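Local atomic coordinates of putative protein (Neisseria meningitidis, PDB entry 2O3G), a protein that is of unknown function but belongs to a family of CBS-domain membrane proteins that may bind flavin adenine dinucleotide, here represented by its C-terminal transporter-associated domain. Residues 70-75 and 87-92; 35-40 and 66-71; 23-28 and 46-51. All coordinates share one frame; numbering follows the deposited sequence.

In the fold
All three contacts lie within the transporter-associated domain, a four-stranded antiparallel sheet with short helices packed on it. Along the chain, the segments of interactions 2 and 3 alternate: 23-28, 35-40, 46-51, then 66-71, which runs into the hairpin of interaction 1. Interactions 1 and 2 share Gly70 and Trp71, and their centres are about 10 Å apart; strands 65-68 and 71-79 are neighbours in the sheet. Interaction 3, about 11 Å from interaction 2 and about 14 Å from interaction 1 between centres, joins both helices. Tyr27, Leu51, Phe68 and Phe73 pack between helices and sheet, so the three contacts meet in one small core.

Interaction 1 (70-75 and 87-92); sequences GWRFEV and KITKLP
Lys90 folds its aliphatic tail over one face of the Trp71 indole. Lys90 CE stands over the six-membered ring, 4.2 Å from its centroid in a CH-pi contact, while NZ reaches the five-membered ring in a cation-pi contact, 4.9 Å from that centroid and 11° off the normal. The indole lies there because its CG is anti to the carbonyl carbon (chi1 -56°), and the lysine bends at chi2 to meet it. NZ also donates to Gly70 O. Gly70 O also takes Leu91 N at 2.9 Å in a nearly straight bond (172°), so two donors grip it, both out of the carbonyl plane. Strands 71-79 and 82-90 form an antiparallel beta hairpin, and hydrogen-bonded pairs Arg72-Thr89 and Glu74-Lys87 alternate with non-hydrogen-bonded pairs Trp71-Lys90 and Phe73-Ile88. Ile88 splits its two branches between neighbours on the face that carries the aromatic rings. Ile88 CG2, anti to the backbone N, touches Trp71 CE3 at 3.5 Å, whereas Ile88 CD1 runs alongside the ring and meets Phe73 CD1 and Phe73 CE1. Phe73 goes on to pack against Val48, Leu51 and Ile52 of helix 48-56. On the other face Arg72, its CG anti to the backbone N, lies beside Thr89 and points the same way, with Arg72 CB 3.6 Å from Thr89 OG1. Leu91 crosses it at about a right angle and sets CD1 over the guanidinium face, toward the rim, while Arg72 NE forms a salt bridge with Asp67 on strand 65-68.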
ATOM      1  N   GLY A  70       0.130   8.275   8.448  1.00 44.53           N
ATOM      2  CA  GLY A  70       0.631   7.708   9.681  1.00 46.53           C
ATOM      3  C   GLY A  70       1.125   6.266   9.567  1.00 47.81           C
ATOM      4  O   GLY A  70       1.451   5.671  10.572  1.00 49.30           O
ATOM      5  N   TRP A  71       1.116   5.698   8.367  1.00 46.93           N
ATOM      6  CA  TRP A  71       1.596   4.361   8.155  1.00 45.03           C
ATOM      7  C   TRP A  71       2.599   4.348   7.001  1.00 44.56           C
ATOM      8  O   TRP A  71       2.642   5.292   6.206  1.00 45.14           O
ATOM      9  CB  TRP A  71       0.473   3.481   7.798  1.00 44.61           C
ATOM     10  CG  TRP A  71      -0.616   3.437   8.733  1.00 43.83           C
ATOM     11  CD1 TRP A  71      -1.591   4.306   8.840  1.00 43.46           C
ATOM     12  CD2 TRP A  71      -0.928   2.363   9.641  1.00 46.35           C
ATOM     13  NE1 TRP A  71      -2.518   3.897   9.815  1.00 42.20           N
ATOM     14  CE2 TRP A  71      -2.107   2.711  10.318  1.00 44.49           C
ATOM     15  CE3 TRP A  71      -0.262   1.197  10.018  1.00 48.56           C
ATOM     16  CZ2 TRP A  71      -2.673   1.924  11.289  1.00 48.62           C
ATOM     17  CZ3 TRP A  71      -0.851   0.376  10.985  1.00 47.67           C
ATOM     18  CH2 TRP A  71      -2.042   0.747  11.612  1.00 46.46           C
ATOM     19  N   ARG A  72       3.415   3.296   6.943  1.00 43.99           N
ATOM     20  CA  ARG A  72       4.426   3.052   5.892  1.00 44.88           C
ATOM     21  C   ARG A  72       4.069   1.788   5.139  1.00 44.53           C
ATOM     22  O   ARG A  72       3.570   0.806   5.712  1.00 43.96           O
ATOM     23  CB  ARG A  72       5.738   2.820   6.549  1.00 45.38           C
ATOM     24  CG  ARG A  72       6.827   2.580   5.616  1.00 48.32           C
ATOM     25  CD  ARG A  72       8.110   2.950   6.287  1.00 46.95           C
ATOM     26  NE  ARG A  72       8.387   4.339   6.022  1.00 54.62           N
ATOM     27  CZ  ARG A  72       9.471   5.011   6.418  1.00 56.05           C
ATOM     28  NH1 ARG A  72      10.454   4.420   7.087  1.00 58.53           N
ATOM     29  NH2 ARG A  72       9.562   6.295   6.117  1.00 54.92           N
ATOM     30  N   PHE A  73       4.268   1.807   3.836  1.00 45.35           N
ATOM     31  CA  PHE A  73       3.850   0.669   3.024  1.00 44.96           C
ATOM     32  C   PHE A  73       5.027   0.309   2.241  1.00 46.61           C
ATOM     33  O   PHE A  73       5.594   1.171   1.585  1.00 46.95           O
ATOM     34  CB  PHE A  73       2.756   1.108   2.126  1.00 42.99           C
ATOM     35  CG  PHE A  73       1.473   1.336   2.855  1.00 41.39           C
ATOM     36  CD1 PHE A  73       0.574   0.336   2.985  1.00 33.98           C
ATOM     37  CD2 PHE A  73       1.190   2.566   3.424  1.00 35.49           C
ATOM     38  CE1 PHE A  73      -0.652   0.580   3.638  1.00 34.81           C
ATOM     39  CE2 PHE A  73      -0.019   2.780   4.045  1.00 36.91           C
ATOM     40  CZ  PHE A  73      -0.933   1.776   4.160  1.00 30.86           C
ATOM     41  N   GLU A  74       5.481  -0.928   2.373  1.00 49.30           N
ATOM     42  CA  GLU A  74       6.788  -1.246   1.784  1.00 51.92           C
ATOM     43  C   GLU A  74       6.711  -2.474   0.956  1.00 51.45           C
ATOM     44  O   GLU A  74       6.148  -3.486   1.369  1.00 52.37           O
ATOM     45  CB  GLU A  74       7.821  -1.468   2.868  1.00 51.84           C
ATOM     46  CG  GLU A  74       9.236  -1.721   2.334  1.00 52.88           C
ATOM     47  CD  GLU A  74      10.245  -2.061   3.436  1.00 54.53           C
ATOM     48  OE1 GLU A  74       9.844  -2.249   4.625  1.00 58.14           O
ATOM     49  OE2 GLU A  74      11.450  -2.131   3.119  1.00 58.93           O
ATOM     50  N   VAL A  75       7.255  -2.397  -0.227  1.00 52.33           N
ATOM     51  CA  VAL A  75       7.099  -3.543  -1.106  1.00 53.20           C
ATOM     52  C   VAL A  75       8.175  -4.537  -0.745  1.00 54.24           C
ATOM     53  O   VAL A  75       9.394  -4.249  -0.750  1.00 53.99           O
ATOM     54  CB  VAL A  75       7.098  -3.126  -2.569  1.00 52.15           C
ATOM     55  CG1 VAL A  75       7.671  -1.821  -2.664  1.00 53.98           C
ATOM     56  CG2 VAL A  75       7.872  -4.093  -3.435  1.00 51.75           C
ATOM     57  N   LYS A  87       4.542  -4.693   3.378  1.00 50.30           N
ATOM     58  CA  LYS A  87       4.713  -4.700   4.854  1.00 51.56           C
ATOM     59  C   LYS A  87       4.221  -3.354   5.407  1.00 51.60           C
ATOM     60  O   LYS A  87       4.758  -2.298   5.037  1.00 50.69           O
ATOM     61  CB  LYS A  87       6.216  -4.869   5.232  1.00 52.41           C
ATOM     62  CG  LYS A  87       6.500  -5.098   6.766  1.00 52.20           C
ATOM     63  CD  LYS A  87       7.965  -4.936   7.265  1.00 52.57           C
ATOM     64  CE  LYS A  87       8.172  -5.746   8.617  1.00 57.44           C
ATOM     65  NZ  LYS A  87       7.235  -7.035   8.894  1.00 55.81           N
ATOM     66  N   ILE A  88       3.184  -3.401   6.251  1.00 52.04           N
ATOM     67  CA  ILE A  88       2.682  -2.207   6.895  1.00 51.58           C
ATOM     68  C   ILE A  88       3.371  -2.004   8.261  1.00 53.22           C
ATOM     69  O   ILE A  88       3.224  -2.891   9.210  1.00 52.82           O
ATOM     70  CB  ILE A  88       1.243  -2.313   7.308  1.00 50.22           C
ATOM     71  CG1 ILE A  88       0.273  -2.985   6.333  1.00 50.64           C
ATOM     72  CG2 ILE A  88       0.796  -0.985   7.449  1.00 54.05           C
ATOM     73  CD1 ILE A  88       0.112  -2.370   5.011  1.00 42.23           C
ATOM     74  N   THR A  89       4.095  -0.880   8.397  1.00 52.63           N
ATOM     75  CA  THR A  89       4.449  -0.369   9.722  1.00 52.70           C
ATOM     76  C   THR A  89       3.838   1.027  10.189  1.00 54.70           C
ATOM     77  O   THR A  89       3.111   1.673   9.411  1.00 55.46           O
ATOM     78  CB  THR A  89       5.937  -0.457   9.969  1.00 52.76           C
ATOM     79  OG1 THR A  89       6.692   0.427   9.123  1.00 50.54           O
ATOM     80  CG2 THR A  89       6.417  -1.914   9.835  1.00 53.49           C
ATOM     81  N   LYS A  90       4.117   1.478  11.449  1.00 54.24           N
ATOM     82  CA  LYS A  90       3.641   2.778  12.000  1.00 53.64           C
ATOM     83  C   LYS A  90       4.628   3.981  11.875  1.00 55.24           C
ATOM     84  O   LYS A  90       5.843   3.828  12.046  1.00 56.90           O
ATOM     85  CB  LYS A  90       3.211   2.603  13.421  1.00 53.15           C
ATOM     86  CG  LYS A  90       1.754   2.559  13.597  1.00 51.93           C
ATOM     87  CD  LYS A  90       1.401   3.903  13.826  1.00 52.47           C
ATOM     88  CE  LYS A  90      -0.041   4.245  13.573  1.00 53.36           C
ATOM     89  NZ  LYS A  90       0.207   5.743  13.373  1.00 55.43           N
ATOM     90  N   LEU A  91       4.186   5.176  11.504  1.00 55.47           N
ATOM     91  CA  LEU A  91       5.163   6.213  11.464  1.00 55.37           C
ATOM     92  C   LEU A  91       5.217   6.815  12.876  1.00 56.33           C
ATOM     93  O   LEU A  91       4.199   6.619  13.616  1.00 55.14           O
ATOM     94  CB  LEU A  91       4.843   7.210  10.393  1.00 55.84           C
ATOM     95  CG  LEU A  91       5.658   6.966   9.138  1.00 55.75           C
ATOM     96  CD1 LEU A  91       6.719   5.975   9.402  1.00 56.29           C
ATOM     97  CD2 LEU A  91       4.762   6.447   8.128  1.00 60.00           C
ATOM     98  N   PRO A  92       6.435   7.339  13.307  1.00 57.24           N
ATOM     99  CA  PRO A  92       6.642   8.308  14.359  1.00 58.13           C
ATOM    100  C   PRO A  92       5.409   9.099  14.667  1.00 59.57           C
ATOM    101  O   PRO A  92       4.450   8.512  15.200  1.00 61.70           O
ATOM    102  CB  PRO A  92       7.740   9.186  13.775  1.00 56.91           C
ATOM    103  CG  PRO A  92       8.681   8.138  13.127  1.00 58.87           C
ATOM    104  CD  PRO A  92       7.783   6.885  12.852  1.00 57.84           C
TER

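Interaction 2 (35-40 and 66-71); sequences NLPQQE and ADFHGW. With EDO (1,2-ethanediol), chain C.
The amide N of His69 is held by one bond, to O1 of a bound 1,2-ethanediol at 2.6 Å and 161°. The diol, probably from the crystallisation liquor, is also hydrogen-bonded to Glu55 of helix 48-56. His69 sits in the type I' turn from Phe68 to Trp71, which links strands 65-68 and 71-79 and is closed by paired backbone bonds, Phe68 N to Trp71 O and Trp71 N to Phe68 O. From this tip the turn meets the loop after helix 27-30. Pro37 comes over one face of the His69 imidazole: CG lies 3.3 Å from the ring centroid, 17° off the normal and shifted toward the CD2-NE2 rim, in a CH-pi contact. His69 CG is anti to the carbonyl carbon (chi1 -80°), which brings the ring back over its neighbour, so that ND1 stands over the centre of the Phe68 ring. Pro37 CD also reaches Phe68 CE2 at 4.2 Å. Leu36 puts a single methyl, CD2, between two aromatic groups. It approaches the Phe68 ring at its edge. Leu36 CD2 lies 3.7 Å from both Trp71 CD1 and Trp71 NE1. Beside that methyl, a water in the indole plane accepts from Trp71 NE1 at 2.9 Å and donates weakly to Asn35 O, a loose link between turn and loop. Tyr27 OH, hydrogen-bonded to Pro37 O, fixes the loop from the helix side. With methyl, proline and aromatic carbons meeting directly, the contact rests on shape and the burial of carbon rather than on directional bonds, and the water bridge adds only a weak polar link.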
ATOM      1  N   ASN A  35      -8.463   1.773  10.553  1.00 45.57           N
ATOM      2  CA  ASN A  35      -9.013   3.135  10.404  1.00 45.14           C
ATOM      3  C   ASN A  35      -8.326   4.057   9.473  1.00 44.52           C
ATOM      4  O   ASN A  35      -8.098   5.195   9.845  1.00 46.78           O
ATOM      5  CB  ASN A  35      -9.084   3.801  11.759  1.00 43.99           C
ATOM      6  CG  ASN A  35     -10.107   3.129  12.586  1.00 45.91           C
ATOM      7  OD1 ASN A  35     -10.989   2.484  12.004  1.00 46.16           O
ATOM      8  ND2 ASN A  35     -10.003   3.181  13.921  1.00 49.44           N
ATOM      9  N   LEU A  36      -7.936   3.618   8.299  1.00 43.10           N
ATOM     10  CA  LEU A  36      -7.398   4.601   7.340  1.00 43.10           C
ATOM     11  C   LEU A  36      -8.457   5.574   6.881  1.00 43.57           C
ATOM     12  O   LEU A  36      -9.648   5.290   6.895  1.00 41.28           O
ATOM     13  CB  LEU A  36      -6.843   3.936   6.111  1.00 42.39           C
ATOM     14  CG  LEU A  36      -5.650   3.099   6.467  1.00 42.62           C
ATOM     15  CD1 LEU A  36      -5.219   2.193   5.337  1.00 43.57           C
ATOM     16  CD2 LEU A  36      -4.611   4.101   6.779  1.00 41.55           C
ATOM     17  N   PRO A  37      -8.033   6.732   6.404  1.00 44.43           N
ATOM     18  CA  PRO A  37      -9.115   7.628   6.155  1.00 46.22           C
ATOM     19  C   PRO A  37      -9.934   7.311   4.784  1.00 47.03           C
ATOM     20  O   PRO A  37      -9.392   6.898   3.770  1.00 45.59           O
ATOM     21  CB  PRO A  37      -8.379   8.946   6.079  1.00 46.08           C
ATOM     22  CG  PRO A  37      -7.182   8.635   5.338  1.00 45.95           C
ATOM     23  CD  PRO A  37      -6.757   7.289   5.948  1.00 44.39           C
ATOM     24  N   GLN A  38     -11.236   7.450   4.834  1.00 48.57           N
ATOM     25  CA  GLN A  38     -12.105   7.362   3.697  1.00 50.37           C
ATOM     26  C   GLN A  38     -11.595   8.076   2.464  1.00 52.51           C
ATOM     27  O   GLN A  38     -11.115   9.189   2.535  1.00 52.99           O
ATOM     28  CB  GLN A  38     -13.391   8.004   4.137  1.00 49.93           C
ATOM     29  CG  GLN A  38     -14.384   8.348   3.052  1.00 46.80           C
ATOM     30  CD  GLN A  38     -15.141   7.133   2.549  1.00 40.89           C
ATOM     31  OE1 GLN A  38     -15.644   6.251   3.320  1.00 37.19           O
ATOM     32  NE2 GLN A  38     -15.155   7.019   1.240  1.00 41.03           N
ATOM     33  N   GLN A  39     -11.696   7.436   1.316  1.00 55.89           N
ATOM     34  CA  GLN A  39     -11.376   8.165   0.083  1.00 60.62           C
ATOM     35  C   GLN A  39     -12.574   8.925  -0.559  1.00 63.82           C
ATOM     36  O   GLN A  39     -13.773   8.652  -0.281  1.00 63.35           O
ATOM     37  CB  GLN A  39     -10.628   7.287  -0.937  1.00 60.33           C
ATOM     38  CG  GLN A  39     -10.918   5.829  -0.772  1.00 60.36           C
ATOM     39  CD  GLN A  39     -10.513   4.981  -1.975  1.00 61.70           C
ATOM     40  OE1 GLN A  39     -11.310   4.137  -2.413  1.00 63.47           O
ATOM     41  NE2 GLN A  39      -9.281   5.183  -2.507  1.00 55.92           N
ATOM     42  N   GLU A  40     -12.226   9.935  -1.361  1.00 68.14           N
ATOM     43  CA  GLU A  40     -13.198  10.655  -2.198  1.00 72.74           C
ATOM     44  C   GLU A  40     -13.647   9.792  -3.383  1.00 74.79           C
ATOM     45  O   GLU A  40     -13.022   8.753  -3.690  1.00 75.30           O
ATOM     46  CB  GLU A  40     -12.621  12.010  -2.702  1.00 73.90           C
ATOM     47  CG  GLU A  40     -11.164  11.978  -3.185  1.00 76.80           C
ATOM     48  CD  GLU A  40     -10.224  11.624  -2.059  1.00 84.24           C
ATOM     49  OE1 GLU A  40      -9.800  10.430  -1.952  1.00 84.77           O
ATOM     50  OE2 GLU A  40      -9.960  12.546  -1.237  1.00 87.07           O
ATOM     51  N   ALA A  66       5.992   3.724   0.774  1.00 50.09           N
ATOM     52  CA  ALA A  66       5.322   4.988   0.672  1.00 47.80           C
ATOM     53  C   ALA A  66       4.787   5.238   1.985  1.00 45.89           C
ATOM     54  O   ALA A  66       4.192   4.302   2.568  1.00 47.89           O
ATOM     55  CB  ALA A  66       4.146   4.885  -0.329  1.00 46.97           C
ATOM     56  N   ASP A  67       4.880   6.472   2.443  1.00 44.51           N
ATOM     57  CA  ASP A  67       4.207   6.846   3.736  1.00 45.77           C
ATOM     58  C   ASP A  67       2.864   7.500   3.518  1.00 44.16           C
ATOM     59  O   ASP A  67       2.788   8.422   2.717  1.00 44.69           O
ATOM     60  CB  ASP A  67       5.085   7.814   4.566  1.00 46.92           C
ATOM     61  CG  ASP A  67       6.438   7.153   5.047  1.00 52.56           C
ATOM     62  OD1 ASP A  67       7.273   7.853   5.674  1.00 61.23           O
ATOM     63  OD2 ASP A  67       6.646   5.923   4.866  1.00 54.95           O
ATOM     64  N   PHE A  68       1.837   7.085   4.272  1.00 42.29           N
ATOM     65  CA  PHE A  68       0.508   7.548   4.062  1.00 40.02           C
ATOM     66  C   PHE A  68      -0.318   7.629   5.370  1.00 40.90           C
ATOM     67  O   PHE A  68      -0.536   6.623   5.999  1.00 41.80           O
ATOM     68  CB  PHE A  68      -0.101   6.498   3.098  1.00 40.22           C
ATOM     69  CG  PHE A  68      -1.557   6.730   2.679  1.00 33.65           C
ATOM     70  CD1 PHE A  68      -1.854   7.490   1.546  1.00 32.02           C
ATOM     71  CD2 PHE A  68      -2.584   6.118   3.373  1.00 32.89           C
ATOM     72  CE1 PHE A  68      -3.234   7.731   1.132  1.00 29.92           C
ATOM     73  CE2 PHE A  68      -3.965   6.277   2.955  1.00 35.51           C
ATOM     74  CZ  PHE A  68      -4.264   7.090   1.827  1.00 34.29           C
ATOM     75  N   HIS A  69      -0.832   8.798   5.746  1.00 40.46           N
ATOM     76  CA  HIS A  69      -1.641   8.925   6.919  1.00 41.12           C
ATOM     77  C   HIS A  69      -1.165   8.157   8.132  1.00 42.90           C
ATOM     78  O   HIS A  69      -1.980   7.502   8.806  1.00 40.64           O
ATOM     79  CB  HIS A  69      -3.077   8.533   6.672  1.00 42.36           C
ATOM     80  CG  HIS A  69      -3.868   9.602   6.007  1.00 46.62           C
ATOM     81  ND1 HIS A  69      -3.690   9.934   4.663  1.00 50.65           N
ATOM     82  CD2 HIS A  69      -4.795  10.457   6.495  1.00 47.12           C
ATOM     83  CE1 HIS A  69      -4.500  10.920   4.335  1.00 44.28           C
ATOM     84  NE2 HIS A  69      -5.196  11.241   5.421  1.00 53.16           N
ATOM     85  N   GLY A  70       0.130   8.275   8.448  1.00 44.53           N
ATOM     86  CA  GLY A  70       0.631   7.708   9.681  1.00 46.53           C
ATOM     87  C   GLY A  70       1.125   6.266   9.567  1.00 47.81           C
ATOM     88  O   GLY A  70       1.451   5.671  10.572  1.00 49.30           O
ATOM     89  N   TRP A  71       1.116   5.698   8.367  1.00 46.93           N
ATOM     90  CA  TRP A  71       1.596   4.361   8.155  1.00 45.03           C
ATOM     91  C   TRP A  71       2.599   4.348   7.001  1.00 44.56           C
ATOM     92  O   TRP A  71       2.642   5.292   6.206  1.00 45.14           O
ATOM     93  CB  TRP A  71       0.473   3.481   7.798  1.00 44.61           C
ATOM     94  CG  TRP A  71      -0.616   3.437   8.733  1.00 43.83           C
ATOM     95  CD1 TRP A  71      -1.591   4.306   8.840  1.00 43.46           C
ATOM     96  CD2 TRP A  71      -0.928   2.363   9.641  1.00 46.35           C
ATOM     97  NE1 TRP A  71      -2.518   3.897   9.815  1.00 42.20           N
ATOM     98  CE2 TRP A  71      -2.107   2.711  10.318  1.00 44.49           C
ATOM     99  CE3 TRP A  71      -0.262   1.197  10.018  1.00 48.56           C
ATOM    100  CZ2 TRP A  71      -2.673   1.924  11.289  1.00 48.62           C
ATOM    101  CZ3 TRP A  71      -0.851   0.376  10.985  1.00 47.67           C
ATOM    102  CH2 TRP A  71      -2.042   0.747  11.612  1.00 46.46           C
TER
HETATM  103  C1  EDO C 102       0.186  12.205   3.838  1.00 78.11           C
HETATM  104  O1  EDO C 102       0.076  10.999   4.612  1.00 76.66           O
HETATM  105  C2  EDO C 102      -0.978  12.179   2.846  1.00 77.24           C
HETATM  106  O2  EDO C 102      -0.417  11.807   1.592  1.00 74.20           O
HETATM  107  O   HOH W   1      -5.032   4.574  11.035  1.00 41.92           O

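Interaction 3 (23-28 and 46-51); sequences GALEYV and HTVAGL
Thr47 is the N-cap of helix 48-56, and its side chain lies against the backbone of 23-28, the segment that leads from strand 20-22 into helix 27-30. CB lies beside the carbonyl oxygens of Gly23 and Leu25, two atoms less surely placed in the model. From CB the side chain forks. CG2, anti to the carbonyl carbon, passes alongside Leu25 O and comes near Ala24 O. OG1 takes the crowded position between backbone N and carbonyl carbon (chi1 69°), which turns it toward the helix end. There Thr47 OG1 accepts from Gly50 N at 2.9 Å and 152°, the capping bond, and its own hydroxyl donates weakly to Gly23 O. The first turn of the helix also gives 23-28 its amides, which no carbonyl of the helix itself can reach: Ala49 N donates to Gly23 O and Val48 N to Leu25 O, so oxygens of the incoming chain satisfy these N-H groups. In the other direction Tyr27 N donates to His46 O at 2.8 Å, and Glu26 and Thr47 form a single backbone bridge just before their respective helices, Glu26 likewise being an N-cap. Apolar groups close the contact on the core side. Val48 CG2, anti to its carbonyl carbon, touches Leu25 CB at 3.6 Å, and Val48 also packs on Val86 of the sheet. The Tyr27 ring presents its edge to Leu51 CD2, 4.3 Å from Tyr27 CE1. At the outer end one water accepts from Val28 N at 3.1 Å and donates to His46 O at 2.6 Å.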
ATOM      1  N   GLY A  23      -0.317  -6.690  -2.267  1.00 48.96           N
ATOM      2  CA  GLY A  23      -0.465  -5.610  -3.229  1.00 48.06           C
ATOM      3  C   GLY A  23      -1.861  -5.302  -3.754  1.00 45.97           C
ATOM      4  O   GLY A  23      -2.145  -4.164  -4.104  1.00 46.26           O
ATOM      5  N   ALA A  24      -2.718  -6.286  -3.794  1.00 43.63           N
ATOM      6  CA  ALA A  24      -3.923  -6.161  -4.508  1.00 44.13           C
ATOM      7  C   ALA A  24      -4.985  -6.235  -3.506  1.00 45.02           C
ATOM      8  O   ALA A  24      -6.122  -6.494  -3.829  1.00 46.91           O
ATOM      9  CB  ALA A  24      -4.080  -7.364  -5.457  1.00 44.33           C
ATOM     10  N   LEU A  25      -4.666  -6.089  -2.240  1.00 46.32           N
ATOM     11  CA  LEU A  25      -5.773  -5.885  -1.275  1.00 45.44           C
ATOM     12  C   LEU A  25      -6.409  -4.535  -1.669  1.00 44.78           C
ATOM     13  O   LEU A  25      -5.714  -3.546  -2.092  1.00 44.32           O
ATOM     14  CB  LEU A  25      -5.205  -5.756   0.126  1.00 44.86           C
ATOM     15  CG  LEU A  25      -6.032  -6.454   1.174  1.00 43.71           C
ATOM     16  CD1 LEU A  25      -5.952  -5.558   2.358  1.00 43.04           C
ATOM     17  CD2 LEU A  25      -7.480  -6.892   0.871  1.00 32.05           C
ATOM     18  N   GLU A  26      -7.714  -4.519  -1.560  1.00 43.54           N
ATOM     19  CA  GLU A  26      -8.484  -3.310  -1.816  1.00 43.75           C
ATOM     20  C   GLU A  26      -8.454  -2.395  -0.612  1.00 42.17           C
ATOM     21  O   GLU A  26      -8.823  -2.794   0.494  1.00 40.66           O
ATOM     22  CB  GLU A  26      -9.946  -3.694  -2.129  1.00 43.51           C
ATOM     23  CG  GLU A  26     -10.047  -4.302  -3.537  1.00 45.20           C
ATOM     24  CD  GLU A  26     -11.412  -4.717  -3.970  1.00 51.75           C
ATOM     25  OE1 GLU A  26     -12.333  -4.897  -3.141  1.00 53.40           O
ATOM     26  OE2 GLU A  26     -11.578  -4.900  -5.207  1.00 61.98           O
ATOM     27  N   TYR A  27      -8.037  -1.176  -0.861  1.00 42.21           N
ATOM     28  CA  TYR A  27      -8.167  -0.106   0.103  1.00 44.23           C
ATOM     29  C   TYR A  27      -9.443  -0.132   0.845  1.00 44.76           C
ATOM     30  O   TYR A  27      -9.475   0.034   2.061  1.00 46.37           O
ATOM     31  CB  TYR A  27      -8.068   1.204  -0.539  1.00 43.98           C
ATOM     32  CG  TYR A  27      -7.901   2.310   0.444  1.00 42.97           C
ATOM     33  CD1 TYR A  27      -6.660   2.796   0.751  1.00 43.19           C
ATOM     34  CD2 TYR A  27      -8.980   2.883   1.025  1.00 44.61           C
ATOM     35  CE1 TYR A  27      -6.477   3.822   1.667  1.00 42.92           C
ATOM     36  CE2 TYR A  27      -8.841   3.940   1.933  1.00 48.61           C
ATOM     37  CZ  TYR A  27      -7.565   4.394   2.243  1.00 45.09           C
ATOM     38  OH  TYR A  27      -7.434   5.445   3.127  1.00 44.74           O
ATOM     39  N   VAL A  28     -10.489  -0.486   0.159  1.00 44.83           N
ATOM     40  CA  VAL A  28     -11.770  -0.481   0.801  1.00 45.78           C
ATOM     41  C   VAL A  28     -11.841  -1.566   1.808  1.00 46.21           C
ATOM     42  O   VAL A  28     -12.694  -1.587   2.676  1.00 46.82           O
ATOM     43  CB  VAL A  28     -12.834  -0.556  -0.316  1.00 46.37           C
ATOM     44  CG1 VAL A  28     -14.072  -1.338   0.078  1.00 47.96           C
ATOM     45  CG2 VAL A  28     -13.189   0.847  -0.635  1.00 46.16           C
ATOM     46  N   HIS A  46      -7.076   1.666  -5.942  1.00 52.21           N
ATOM     47  CA  HIS A  46      -8.104   0.938  -5.227  1.00 51.81           C
ATOM     48  C   HIS A  46      -7.511  -0.076  -4.320  1.00 49.05           C
ATOM     49  O   HIS A  46      -8.267  -0.778  -3.637  1.00 47.94           O
ATOM     50  CB  HIS A  46      -9.058   0.235  -6.171  1.00 53.87           C
ATOM     51  CG  HIS A  46      -9.676   1.168  -7.138  1.00 62.03           C
ATOM     52  ND1 HIS A  46      -8.997   1.634  -8.250  1.00 67.39           N
ATOM     53  CD2 HIS A  46     -10.873   1.805  -7.118  1.00 66.98           C
ATOM     54  CE1 HIS A  46      -9.769   2.491  -8.892  1.00 69.85           C
ATOM     55  NE2 HIS A  46     -10.907   2.617  -8.224  1.00 68.14           N
ATOM     56  N   THR A  47      -6.174  -0.158  -4.343  1.00 46.77           N
ATOM     57  CA  THR A  47      -5.433  -1.241  -3.696  1.00 45.78           C
ATOM     58  C   THR A  47      -4.160  -0.755  -3.007  1.00 46.08           C
ATOM     59  O   THR A  47      -3.571   0.368  -3.364  1.00 44.30           O
ATOM     60  CB  THR A  47      -4.977  -2.353  -4.755  1.00 46.25           C
ATOM     61  OG1 THR A  47      -3.962  -1.819  -5.647  1.00 46.05           O
ATOM     62  CG2 THR A  47      -6.164  -2.881  -5.519  1.00 42.14           C
ATOM     63  N   VAL A  48      -3.690  -1.613  -2.076  1.00 44.65           N
ATOM     64  CA  VAL A  48      -2.454  -1.305  -1.364  1.00 43.89           C
ATOM     65  C   VAL A  48      -1.381  -1.006  -2.375  1.00 45.12           C
ATOM     66  O   VAL A  48      -0.683   0.033  -2.332  1.00 46.76           O
ATOM     67  CB  VAL A  48      -2.081  -2.435  -0.381  1.00 43.82           C
ATOM     68  CG1 VAL A  48      -0.872  -2.066   0.426  1.00 42.86           C
ATOM     69  CG2 VAL A  48      -3.262  -2.745   0.484  1.00 41.85           C
ATOM     70  N   ALA A  49      -1.267  -1.870  -3.357  1.00 46.18           N
ATOM     71  CA  ALA A  49      -0.182  -1.676  -4.318  1.00 48.06           C
ATOM     72  C   ALA A  49      -0.400  -0.386  -4.979  1.00 48.85           C
ATOM     73  O   ALA A  49       0.567   0.346  -5.150  1.00 50.26           O
ATOM     74  CB  ALA A  49      -0.170  -2.798  -5.406  1.00 47.60           C
ATOM     75  N   GLY A  50      -1.672  -0.113  -5.367  1.00 49.48           N
ATOM     76  CA  GLY A  50      -2.016   1.117  -6.088  1.00 49.76           C
ATOM     77  C   GLY A  50      -1.645   2.334  -5.253  1.00 51.35           C
ATOM     78  O   GLY A  50      -1.054   3.315  -5.777  1.00 52.55           O
ATOM     79  N   LEU A  51      -1.944   2.270  -3.942  1.00 51.11           N
ATOM     80  CA  LEU A  51      -1.542   3.328  -3.018  1.00 51.37           C
ATOM     81  C   LEU A  51      -0.103   3.595  -3.171  1.00 51.96           C
ATOM     82  O   LEU A  51       0.301   4.758  -3.311  1.00 52.66           O
ATOM     83  CB  LEU A  51      -1.930   3.005  -1.556  1.00 50.34           C
ATOM     84  CG  LEU A  51      -1.220   3.402  -0.261  1.00 49.14           C
ATOM     85  CD1 LEU A  51      -0.187   4.471  -0.347  1.00 41.42           C
ATOM     86  CD2 LEU A  51      -2.294   3.750   0.738  1.00 50.43           C
TER
HETATM   87  O   HOH W   2     -10.730  -0.168  -2.911  1.00 44.14           O